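Local structure of peroxisomal membrane protein PEX15 (Saccharomyces cerevisiae, 5VXV) at residues A[110-113]-A[114-118]. The protein anchors the AAA-ATPases Pex1 and Pex6, which extract the Pex5 receptor from the peroxisomal membrane, to that membrane. Residues are numbered along the deposited sequence; the frame is centred on the assembly and turned at random.
Sequences TDHT and EQEEK
At the N-terminus of helix 112-136, on the surface of the domain predicted to be cytoplasmic, the N-cap Asp111 and His112 meet Gln115 and Glu116. With CG of Asp111 anti to the backbone N (chi1 -179°), its carboxylate swings over the helix start, and OD1 accepts from Thr113 N at 3.1 Å, the amide arriving from above the carboxylate plane. A short acidic side chain suits this place, since the first amides of a helix lack carbonyls from a preceding turn. The i to i+4 backbone bonds begin with Gln115 N to Asp111 O (2.9 Å) and Glu116 N to His112 O (2.9 Å). One turn apart, His112 and Glu116 run side by side. Chi1 of Glu116 (-82°) lays CG over a face of the imidazole, 4.0 Å from the ring centroid, a CH-pi contact; the bend at chi2 (-71°) then directs the carboxylate. A water donates to Glu116 OE2 (2.9 Å) and lies at the ring edge, weakly bonded to His112 NE2. OE2 is also hydrogen-bonded to His162 ND1, just after helix 143-161, while Gln115 NE2 reaches back to Ile105 O of helix 91-108. Acidic residues would be expected to suit the positive end of the helix dipole, here headed by an aspartate N-cap, typical of a helix N-terminus.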
ATOM      1  N   THR A 110     -12.176   3.697 -14.345  1.00 39.35           N
ATOM      2  CA  THR A 110     -12.177   3.353 -15.761  1.00 43.20           C
ATOM      3  C   THR A 110     -11.526   4.415 -16.634  1.00 44.03           C
ATOM      4  O   THR A 110     -10.905   4.073 -17.646  1.00 48.56           O
ATOM      5  CB  THR A 110     -13.611   3.128 -16.254  1.00 44.39           C
ATOM      6  OG1 THR A 110     -14.323   4.371 -16.248  1.00 46.62           O
ATOM      7  CG2 THR A 110     -14.339   2.129 -15.364  1.00 41.83           C
ATOM      8  N   ASP A 111     -11.646   5.689 -16.267  1.00 37.82           N
ATOM      9  CA  ASP A 111     -11.121   6.777 -17.083  1.00 33.84           C
ATOM     10  C   ASP A 111      -9.631   6.953 -16.808  1.00 28.44           C
ATOM     11  O   ASP A 111      -9.233   7.250 -15.677  1.00 25.06           O
ATOM     12  CB  ASP A 111     -11.884   8.067 -16.793  1.00 38.26           C
ATOM     13  CG  ASP A 111     -11.398   9.235 -17.629  1.00 45.02           C
ATOM     14  OD1 ASP A 111     -10.654   9.003 -18.604  1.00 46.67           O
ATOM     15  OD2 ASP A 111     -11.768  10.385 -17.313  1.00 48.39           O
ATOM     16  N   HIS A 112      -8.810   6.768 -17.845  1.00 31.53           N
ATOM     17  CA  HIS A 112      -7.366   6.889 -17.678  1.00 29.99           C
ATOM     18  C   HIS A 112      -6.970   8.276 -17.191  1.00 26.82           C
ATOM     19  O   HIS A 112      -5.996   8.418 -16.444  1.00 23.80           O
ATOM     20  CB  HIS A 112      -6.657   6.571 -18.995  1.00 33.62           C
ATOM     21  CG  HIS A 112      -5.179   6.799 -18.954  1.00 33.48           C
ATOM     22  ND1 HIS A 112      -4.583   7.917 -19.497  1.00 33.36           N
ATOM     23  CD2 HIS A 112      -4.177   6.055 -18.430  1.00 34.59           C
ATOM     24  CE1 HIS A 112      -3.277   7.850 -19.312  1.00 35.00           C
ATOM     25  NE2 HIS A 112      -3.004   6.730 -18.667  1.00 35.52           N
ATOM     26  N   THR A 113      -7.702   9.312 -17.608  1.00 29.04           N
ATOM     27  CA  THR A 113      -7.410  10.657 -17.125  1.00 29.60           C
ATOM     28  C   THR A 113      -7.613  10.749 -15.617  1.00 28.11           C
ATOM     29  O   THR A 113      -6.803  11.360 -14.909  1.00 24.28           O
ATOM     30  CB  THR A 113      -8.288  11.676 -17.855  1.00 32.50           C
ATOM     31  OG1 THR A 113      -8.076  11.563 -19.269  1.00 33.52           O
ATOM     32  CG2 THR A 113      -7.963  13.099 -17.413  1.00 32.23           C
ATOM     33  N   GLU A 114      -8.685  10.139 -15.104  1.00 27.10           N
ATOM     34  CA  GLU A 114      -8.925  10.157 -13.665  1.00 24.86           C
ATOM     35  C   GLU A 114      -7.931   9.265 -12.930  1.00 22.32           C
ATOM     36  O   GLU A 114      -7.509   9.588 -11.813  1.00 21.28           O
ATOM     37  CB  GLU A 114     -10.356   9.721 -13.362  1.00 27.93           C
ATOM     38  CG  GLU A 114     -10.730   9.834 -11.892  1.00 31.69           C
ATOM     39  CD  GLU A 114     -12.159   9.408 -11.616  1.00 38.42           C
ATOM     40  OE1 GLU A 114     -12.840   8.955 -12.561  1.00 39.97           O
ATOM     41  OE2 GLU A 114     -12.601   9.527 -10.455  1.00 41.85           O
ATOM     42  N   GLN A 115      -7.555   8.135 -13.531  1.00 22.18           N
ATOM     43  CA  GLN A 115      -6.529   7.288 -12.932  1.00 21.09           C
ATOM     44  C   GLN A 115      -5.226   8.057 -12.765  1.00 19.76           C
ATOM     45  O   GLN A 115      -4.588   8.004 -11.709  1.00 18.58           O
ATOM     46  CB  GLN A 115      -6.304   6.041 -13.789  1.00 25.16           C
ATOM     47  CG  GLN A 115      -7.409   5.008 -13.696  1.00 28.71           C
ATOM     48  CD  GLN A 115      -7.124   3.791 -14.552  1.00 30.51           C
ATOM     49  OE1 GLN A 115      -6.864   3.908 -15.749  1.00 30.46           O
ATOM     50  NE2 GLN A 115      -7.159   2.613 -13.938  1.00 29.95           N
ATOM     51  N   GLU A 116      -4.813   8.778 -13.809  1.00 20.46           N
ATOM     52  CA  GLU A 116      -3.603   9.585 -13.715  1.00 20.15           C
ATOM     53  C   GLU A 116      -3.729  10.629 -12.615  1.00 19.26           C
ATOM     54  O   GLU A 116      -2.797  10.831 -11.828  1.00 18.20           O
ATOM     55  CB  GLU A 116      -3.316  10.250 -15.062  1.00 20.87           C
ATOM     56  CG  GLU A 116      -2.607   9.340 -16.053  1.00 21.88           C
ATOM     57  CD  GLU A 116      -1.166   9.076 -15.668  1.00 25.12           C
ATOM     58  OE1 GLU A 116      -0.497  10.019 -15.196  1.00 23.85           O
ATOM     59  OE2 GLU A 116      -0.704   7.926 -15.824  1.00 26.03           O
ATOM     60  N   GLU A 117      -4.883  11.292 -12.537  1.00 20.22           N
ATOM     61  CA  GLU A 117      -5.094  12.311 -11.515  1.00 20.83           C
ATOM     62  C   GLU A 117      -4.879  11.739 -10.119  1.00 18.83           C
ATOM     63  O   GLU A 117      -4.159  12.321  -9.300  1.00 18.28           O
ATOM     64  CB  GLU A 117      -6.501  12.892 -11.657  1.00 26.27           C
ATOM     65  CG  GLU A 117      -6.777  14.105 -10.788  1.00 28.52           C
ATOM     66  CD  GLU A 117      -8.181  14.643 -10.982  1.00 29.38           C
ATOM     67  OE1 GLU A 117      -8.575  14.880 -12.144  1.00 31.04           O
ATOM     68  OE2 GLU A 117      -8.893  14.818  -9.972  1.00 29.42           O
ATOM     69  N   LYS A 118      -5.491  10.586  -9.832  1.00 18.73           N
ATOM     70  CA  LYS A 118      -5.352   9.989  -8.508  1.00 17.75           C
ATOM     71  C   LYS A 118      -3.966   9.398  -8.294  1.00 16.54           C
ATOM     72  O   LYS A 118      -3.468   9.393  -7.162  1.00 16.33           O
ATOM     73  CB  LYS A 118      -6.425   8.918  -8.303  1.00 19.31           C
ATOM     74  CG  LYS A 118      -7.833   9.476  -8.171  1.00 25.12           C
ATOM     75  CD  LYS A 118      -7.980  10.319  -6.914  1.00 27.97           C
TER
HETATM   76  O   HOH W   1       0.401   6.743 -18.210  1.00 35.42           O